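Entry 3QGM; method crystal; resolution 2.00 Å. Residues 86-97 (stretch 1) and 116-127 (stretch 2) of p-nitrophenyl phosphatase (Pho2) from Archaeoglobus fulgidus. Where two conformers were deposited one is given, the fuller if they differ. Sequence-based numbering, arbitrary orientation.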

# COMPACT_ATOMS: atom_id res chain seq x y z
N ARG A 86 17.58 22.15 -5.64
CA ARG A 86 17.96 23.25 -4.75
C ARG A 86 18.61 22.75 -3.49
O ARG A 86 19.60 23.29 -3.02
CB ARG A 86 16.74 24.05 -4.36
CG ARG A 86 16.30 24.88 -5.49
CD ARG A 86 15.04 25.52 -5.17
NE ARG A 86 14.40 26.04 -6.36
CZ ARG A 86 13.14 26.45 -6.39
NH1 ARG A 86 12.40 26.39 -5.28
NH2 ARG A 86 12.64 26.93 -7.51
N GLU A 87 18.04 21.69 -2.94
CA GLU A 87 18.58 21.06 -1.77
C GLU A 87 19.95 20.44 -2.02
O GLU A 87 20.82 20.48 -1.17
CB GLU A 87 17.62 19.94 -1.32
CG GLU A 87 17.23 20.04 0.07
CD GLU A 87 16.28 18.95 0.49
OE1 GLU A 87 16.47 17.77 0.14
OE2 GLU A 87 15.36 19.31 1.23
N LYS A 88 20.10 19.79 -3.17
CA LYS A 88 21.30 19.04 -3.47
C LYS A 88 21.55 18.97 -4.96
O LYS A 88 21.07 18.06 -5.65
CB LYS A 88 21.31 17.65 -2.84
CG LYS A 88 22.62 16.94 -3.12
CD LYS A 88 23.17 16.08 -2.00
CE LYS A 88 24.47 15.44 -2.50
NZ LYS A 88 24.98 14.35 -1.59
N PRO A 89 22.30 19.96 -5.47
CA PRO A 89 22.59 20.00 -6.88
C PRO A 89 23.15 18.69 -7.37
O PRO A 89 24.00 18.10 -6.72
CB PRO A 89 23.62 21.12 -6.99
CG PRO A 89 23.23 22.06 -5.83
CD PRO A 89 22.89 21.10 -4.72
N ASN A 90 22.62 18.24 -8.51
CA ASN A 90 23.01 16.97 -9.13
C ASN A 90 22.83 15.78 -8.23
O ASN A 90 23.56 14.82 -8.34
CB ASN A 90 24.46 17.01 -9.63
CG ASN A 90 24.78 18.31 -10.33
OD1 ASN A 90 25.74 18.99 -9.95
ND2 ASN A 90 23.99 18.68 -11.35
N ALA A 91 21.85 15.82 -7.35
CA ALA A 91 21.60 14.66 -6.48
C ALA A 91 21.28 13.40 -7.31
O ALA A 91 20.72 13.51 -8.42
CB ALA A 91 20.49 14.94 -5.47
N LYS A 92 21.69 12.25 -6.79
CA LYS A 92 21.42 10.95 -7.39
C LYS A 92 20.05 10.48 -6.84
O LYS A 92 19.84 10.40 -5.63
CB LYS A 92 22.49 9.91 -7.02
CG LYS A 92 23.92 10.16 -7.51
CD LYS A 92 24.81 8.95 -7.04
CE LYS A 92 26.27 9.13 -7.33
NZ LYS A 92 26.62 10.53 -7.05
N VAL A 93 19.13 10.23 -7.75
CA VAL A 93 17.76 9.93 -7.45
C VAL A 93 17.31 8.60 -8.09
O VAL A 93 17.77 8.23 -9.19
CB VAL A 93 16.81 11.08 -7.92
CG1 VAL A 93 17.25 12.42 -7.37
CG2 VAL A 93 16.72 11.18 -9.45
N PHE A 94 16.44 7.90 -7.37
CA PHE A 94 15.69 6.75 -7.87
C PHE A 94 14.21 7.10 -7.70
O PHE A 94 13.79 7.62 -6.65
CB PHE A 94 16.04 5.48 -7.10
CG PHE A 94 15.09 4.35 -7.37
CD1 PHE A 94 15.24 3.57 -8.49
CD2 PHE A 94 14.01 4.13 -6.55
CE1 PHE A 94 14.36 2.55 -8.76
CE2 PHE A 94 13.11 3.14 -6.82
CZ PHE A 94 13.29 2.34 -7.94
N THR A 95 13.46 6.90 -8.77
CA THR A 95 12.03 7.19 -8.79
C THR A 95 11.16 5.99 -9.18
O THR A 95 11.58 5.14 -9.96
CB THR A 95 11.73 8.36 -9.69
OG1 THR A 95 10.37 8.71 -9.54
CG2 THR A 95 12.04 7.98 -11.20
N THR A 96 9.94 5.94 -8.62
CA THR A 96 8.94 4.95 -8.98
C THR A 96 8.08 5.48 -10.15
O THR A 96 7.21 4.79 -10.66
CB THR A 96 7.98 4.63 -7.82
OG1 THR A 96 7.30 5.83 -7.41
CG2 THR A 96 8.71 4.05 -6.62
N GLY A 97 8.36 6.72 -10.57
CA GLY A 97 7.42 7.49 -11.35
C GLY A 97 7.53 7.26 -12.84
O GLY A 97 8.34 6.48 -13.30
N ASP A 116 19.85 1.29 -5.16
CA ASP A 116 20.90 1.11 -4.17
C ASP A 116 22.00 2.16 -4.23
O ASP A 116 22.87 2.17 -3.40
CB ASP A 116 21.52 -0.32 -4.26
CG ASP A 116 22.01 -0.69 -5.69
OD1 ASP A 116 21.89 0.16 -6.60
OD2 ASP A 116 22.51 -1.82 -5.92
N GLU A 117 21.97 3.04 -5.23
CA GLU A 117 22.94 4.13 -5.32
C GLU A 117 22.30 5.45 -4.97
O GLU A 117 23.00 6.41 -4.72
CB GLU A 117 23.50 4.23 -6.75
CG GLU A 117 24.33 3.01 -7.21
CD GLU A 117 24.49 2.89 -8.75
OE1 GLU A 117 23.73 3.52 -9.55
OE2 GLU A 117 25.39 2.12 -9.15
N ALA A 118 20.97 5.51 -4.99
CA ALA A 118 20.26 6.78 -4.81
C ALA A 118 20.53 7.45 -3.48
O ALA A 118 20.62 6.77 -2.47
CB ALA A 118 18.74 6.54 -4.95
N GLU A 119 20.63 8.78 -3.48
CA GLU A 119 20.51 9.57 -2.26
C GLU A 119 19.06 9.99 -1.99
O GLU A 119 18.73 10.35 -0.87
CB GLU A 119 21.33 10.86 -2.34
CG GLU A 119 22.58 10.77 -3.19
CD GLU A 119 23.10 12.17 -3.53
OE1 GLU A 119 23.03 13.02 -2.60
OE2 GLU A 119 23.52 12.42 -4.69
N TYR A 120 18.21 10.01 -3.02
CA TYR A 120 16.80 10.36 -2.85
C TYR A 120 15.92 9.28 -3.45
O TYR A 120 16.18 8.79 -4.58
CB TYR A 120 16.47 11.68 -3.55
CG TYR A 120 16.94 12.96 -2.86
CD1 TYR A 120 18.28 13.34 -2.87
CD2 TYR A 120 16.02 13.80 -2.18
CE1 TYR A 120 18.70 14.51 -2.21
CE2 TYR A 120 16.44 14.96 -1.51
CZ TYR A 120 17.78 15.31 -1.55
OH TYR A 120 18.18 16.46 -0.96
N LEU A 121 14.86 8.95 -2.71
CA LEU A 121 13.76 8.19 -3.22
C LEU A 121 12.65 9.17 -3.59
O LEU A 121 12.19 9.93 -2.75
CB LEU A 121 13.27 7.17 -2.14
CG LEU A 121 11.94 6.45 -2.37
CD1 LEU A 121 11.96 5.66 -3.72
CD2 LEU A 121 11.55 5.53 -1.09
N VAL A 122 12.20 9.13 -4.84
CA VAL A 122 11.19 10.01 -5.38
C VAL A 122 9.97 9.17 -5.81
O VAL A 122 10.05 8.34 -6.70
CB VAL A 122 11.75 10.84 -6.56
CG1 VAL A 122 10.75 11.86 -7.05
CG2 VAL A 122 13.05 11.52 -6.12
N VAL A 123 8.88 9.32 -5.08
CA VAL A 123 7.73 8.47 -5.29
C VAL A 123 6.74 9.28 -6.08
O VAL A 123 6.35 10.34 -5.67
CB VAL A 123 7.15 8.03 -3.93
CG1 VAL A 123 5.71 7.62 -4.09
CG2 VAL A 123 8.00 6.89 -3.31
N GLY A 124 6.39 8.82 -7.26
CA GLY A 124 5.30 9.35 -8.04
C GLY A 124 4.50 8.15 -8.58
O GLY A 124 5.03 7.03 -8.67
N SER A 125 3.24 8.39 -8.93
CA SER A 125 2.39 7.38 -9.50
C SER A 125 2.99 6.77 -10.75
O SER A 125 3.69 7.47 -11.50
CB SER A 125 1.04 7.96 -9.86
OG SER A 125 0.15 6.90 -10.04
N ASN A 126 2.71 5.49 -10.98
CA ASN A 126 3.14 4.79 -12.20
C ASN A 126 2.14 3.72 -12.64
O ASN A 126 1.94 2.69 -11.94
CB ASN A 126 4.50 4.15 -11.93
CG ASN A 126 5.24 3.79 -13.19
OD1 ASN A 126 4.63 3.52 -14.22
ND2 ASN A 126 6.56 3.75 -13.11
N ARG A 127 1.57 3.92 -13.84
CA ARG A 127 0.62 2.99 -14.41
C ARG A 127 1.31 1.66 -14.73
O ARG A 127 0.68 0.65 -14.92
CB ARG A 127 0.01 3.64 -15.68
CG ARG A 127 -1.34 3.09 -16.12
CD ARG A 127 -1.93 3.91 -17.28
NE ARG A 127 -1.02 3.99 -18.42
CZ ARG A 127 -0.79 3.01 -19.29
NH1 ARG A 127 -1.40 1.83 -19.16
NH2 ARG A 127 0.07 3.20 -20.29
O HOH W 1 25.18 13.75 -6.01

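Parallel β-strands pair through staggered backbone hydrogen bonds, and the side chains at the ends of such a pair often extend the ladder beyond the strands; residues 86-97 and 116-127 of this phosphatase illustrate both. At the entrance, Glu119 works with both carboxylate oxygens. Glu119 OE1 forms a salt bridge with Lys88 NZ at 2.6 Å, although the place of OE1 is less sure, while its OE2 accepts from Lys92 N at 2.8 Å and from a water that also donates to Asn90 O. Nearby, Tyr120 OH donates to Glu87 OE1 over a very short 2.4 Å, so the ring reaches from the strand back to the end of the helix.

The ladder itself runs through alternate residues of stretch 1. Lys92 O receives Glu119 N at 2.8 Å and Tyr120 N at 3.1 Å; Phe94 N donates to Tyr120 O at 2.9 Å, and Phe94 O accepts from Val122 N at 2.8 Å. Val122 O then takes Thr96 N at 3.1 Å and Thr95 OG1 at 2.9 Å. That threonine hydroxyl also accepts from Gly97 N. Beyond the strands, Thr96 OG1 donates to Gly124 O at 2.9 Å and Asn126 ND2 to Thr96 O at 2.7 Å.

The contact buries 869 Å², and the strand residues on both sides are buried except the partly exposed Lys92. Packing follows their alternation. Val93, Thr95, Tyr120 and Val122 share one face, where Val93 CG1 lies 4.0 Å from Tyr120 CB; Phe94 and Leu121 share the other, with Leu121 CD1 at the edge of the phenyl ring, 3.8 Å from Phe94 CD2. Small Ala118 fits close against Phe94, Ala118 CB to Phe94 CB at 3.6 Å. Gly97 CA and Gly124 CA are 4.3 Å apart; at Gly97 a CB would be crowded by Thr95 OG1 of its own stretch, 3.2 Å away.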